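Long-range contact in hydrazine synthase subunit alpha (Candidatus Kuenenia stuttgartiensis, PDB 5C2V), which catalyses, within the hydrazine synthase complex, the condensation of hydroxylamine with ammonia to give hydrazine, and carries two c-type hemes: residues 356-361 / 379-384. Residues are numbered along the deposited sequence; the frame is centred on the assembly and turned at random.
With CA (calcium ion), chain B.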
loop_
_atom_site.group_PDB
_atom_site.type_symbol
_atom_site.label_atom_id
_atom_site.label_comp_id
_atom_site.label_asym_id
_atom_site.label_seq_id
_atom_site.Cartn_x
_atom_site.Cartn_y
_atom_site.Cartn_z
ATOM N N GLY D 356 2.461 28.295 13.610
ATOM C CA GLY D 356 2.541 28.817 12.255
ATOM C C GLY D 356 3.397 30.024 11.917
ATOM O O GLY D 356 3.496 30.394 10.746
ATOM N N ASP D 357 4.005 30.654 12.914
ATOM C CA ASP D 357 5.053 31.627 12.623
ATOM C C ASP D 357 6.417 30.940 12.681
ATOM O O ASP D 357 6.866 30.529 13.750
ATOM C CB ASP D 357 5.004 32.801 13.599
ATOM C CG ASP D 357 5.870 33.963 13.153
ATOM O OD1 ASP D 357 5.934 34.224 11.933
ATOM O OD2 ASP D 357 6.492 34.610 14.021
ATOM N N PHE D 358 7.068 30.816 11.528
ATOM C CA PHE D 358 8.369 30.154 11.450
ATOM C C PHE D 358 9.480 31.016 12.038
ATOM O O PHE D 358 9.568 32.212 11.755
ATOM C CB PHE D 358 8.712 29.794 10.001
ATOM C CG PHE D 358 8.100 28.504 9.532
ATOM C CD1 PHE D 358 8.584 27.288 9.989
ATOM C CD2 PHE D 358 7.055 28.504 8.622
ATOM C CE1 PHE D 358 8.027 26.097 9.559
ATOM C CE2 PHE D 358 6.496 27.316 8.187
ATOM C CZ PHE D 358 6.983 26.112 8.655
ATOM N N GLY D 359 10.332 30.397 12.848
ATOM C CA GLY D 359 11.451 31.094 13.460
ATOM C C GLY D 359 12.642 30.178 13.658
ATOM O O GLY D 359 12.543 28.973 13.448
ATOM N N ILE D 360 13.775 30.745 14.057
ATOM C CA ILE D 360 14.980 29.951 14.273
ATOM C C ILE D 360 15.088 29.506 15.730
ATOM O O ILE D 360 14.987 30.323 16.645
ATOM C CB ILE D 360 16.246 30.731 13.880
ATOM C CG1 ILE D 360 16.119 31.261 12.450
ATOM C CG2 ILE D 360 17.478 29.853 14.019
ATOM C CD1 ILE D 360 15.897 30.178 11.415
ATOM N N TYR D 361 15.285 28.207 15.936
ATOM C CA TYR D 361 15.334 27.640 17.281
ATOM C C TYR D 361 16.458 26.620 17.435
ATOM O O TYR D 361 16.806 25.913 16.486
ATOM C CB TYR D 361 13.998 26.975 17.632
ATOM C CG TYR D 361 12.802 27.903 17.626
ATOM C CD1 TYR D 361 12.125 28.191 16.449
ATOM C CD2 TYR D 361 12.341 28.478 18.803
ATOM C CE1 TYR D 361 11.031 29.036 16.440
ATOM C CE2 TYR D 361 11.246 29.324 18.805
ATOM C CZ TYR D 361 10.596 29.599 17.620
ATOM O OH TYR D 361 9.506 30.438 17.617
ATOM N N ASN D 379 6.830 39.153 11.753
ATOM C CA ASN D 379 6.546 39.625 10.401
ATOM C C ASN D 379 7.240 38.818 9.305
ATOM O O ASN D 379 7.055 39.091 8.119
ATOM C CB ASN D 379 6.937 41.098 10.265
ATOM C CG ASN D 379 6.125 42.003 11.170
ATOM O OD1 ASN D 379 5.623 41.573 12.209
ATOM N ND2 ASN D 379 5.990 43.264 10.778
ATOM N N TRP D 380 8.036 37.828 9.697
ATOM C CA TRP D 380 8.796 37.045 8.727
ATOM C C TRP D 380 8.800 35.548 9.023
ATOM O O TRP D 380 8.866 35.124 10.176
ATOM C CB TRP D 380 10.248 37.535 8.661
ATOM C CG TRP D 380 10.417 38.955 8.209
ATOM C CD1 TRP D 380 10.454 40.067 8.999
ATOM C CD2 TRP D 380 10.596 39.414 6.863
ATOM N NE1 TRP D 380 10.635 41.190 8.229
ATOM C CE2 TRP D 380 10.726 40.816 6.914
ATOM C CE3 TRP D 380 10.655 38.775 5.620
ATOM C CZ2 TRP D 380 10.908 41.590 5.770
ATOM C CZ3 TRP D 380 10.837 39.546 4.485
ATOM C CH2 TRP D 380 10.963 40.939 4.569
ATOM N N ASN D 381 8.750 34.744 7.970
ATOM C CA ASN D 381 9.088 33.343 8.114
ATOM C C ASN D 381 10.601 33.257 8.153
ATOM O O ASN D 381 11.283 33.624 7.193
ATOM C CB ASN D 381 8.524 32.503 6.969
ATOM C CG ASN D 381 7.102 32.047 7.224
ATOM O OD1 ASN D 381 6.683 31.895 8.372
ATOM N ND2 ASN D 381 6.351 31.820 6.152
ATOM N N ASP D 382 11.121 32.779 9.276
ATOM C CA ASP D 382 12.555 32.745 9.497
ATOM C C ASP D 382 13.041 31.316 9.343
ATOM O O ASP D 382 12.777 30.468 10.196
ATOM C CB ASP D 382 12.892 33.302 10.884
ATOM C CG ASP D 382 12.267 34.669 11.130
ATOM O OD1 ASP D 382 12.494 35.580 10.308
ATOM O OD2 ASP D 382 11.536 34.832 12.133
ATOM N N HIS D 383 13.750 31.047 8.251
ATOM C CA HIS D 383 14.157 29.680 7.954
ATOM C C HIS D 383 15.516 29.621 7.270
ATOM O O HIS D 383 16.158 30.647 7.053
ATOM C CB HIS D 383 13.099 28.985 7.090
ATOM C CG HIS D 383 13.029 29.492 5.684
ATOM N ND1 HIS D 383 12.688 30.792 5.374
ATOM C CD2 HIS D 383 13.240 28.868 4.500
ATOM C CE1 HIS D 383 12.702 30.948 4.062
ATOM N NE2 HIS D 383 13.034 29.795 3.509
ATOM N N GLN D 384 15.940 28.405 6.939
ATOM C CA GLN D 384 17.264 28.143 6.374
ATOM C C GLN D 384 18.409 28.721 7.210
ATOM O O GLN D 384 19.211 29.501 6.698
ATOM C CB GLN D 384 17.347 28.691 4.946
ATOM C CG GLN D 384 16.520 27.922 3.933
ATOM C CD GLN D 384 16.601 28.521 2.543
ATOM O OE1 GLN D 384 16.846 29.717 2.383
ATOM N NE2 GLN D 384 16.398 27.690 1.526
HETATM CA CA CA B . 9.125 34.470 12.271
#
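Phe358 and Asp382 meet at a calcium ion, which Phe358 O and Asp382 OD2 each bind at 2.4 Å and Trp380 O at 2.2 Å. Asp376 OD2 and Asp377 O complete the five protein ligands. Phe358 O has a second partner, Asp382 N at 3.0 Å; this N-H arrives above the carbonyl plane, 65° out of it. Phe358 O is thus held twice, by the ion and by the N-H of Asp382, while the side chain of Asp382 binds the same ion through OD2. CG of Asp382 sits anti to its carbonyl carbon, beside the backbone N, and from there OD2 reaches the ion. Asp357 offers its carboxylate from nearby, yet both its oxygens lie 3.2 Å from the calcium ion, longer than the five bonds counted; its negative charge may still help balance the cation. Flanking the ion, Asn381 OD1 lies in the plane of the Phe358 ring at its edge, 3.4 Å from CD2, while ring and amide planes stand 76° apart. OD1 also receives a weak bond from Phe358 N. Beyond Asp382, Ile360 places CD1 3.4 Å from Asp382 O. Strands 359-364 and 381-387 belong to different antiparallel sheets, and the axes of their short segments, 359-361 and 381-384, run at 51° to each other, consistent with a calcium site bridging two neighbouring blades of the six-bladed beta-propeller, the later strand joining N-terminal strand 31-37 as in propeller ring closure.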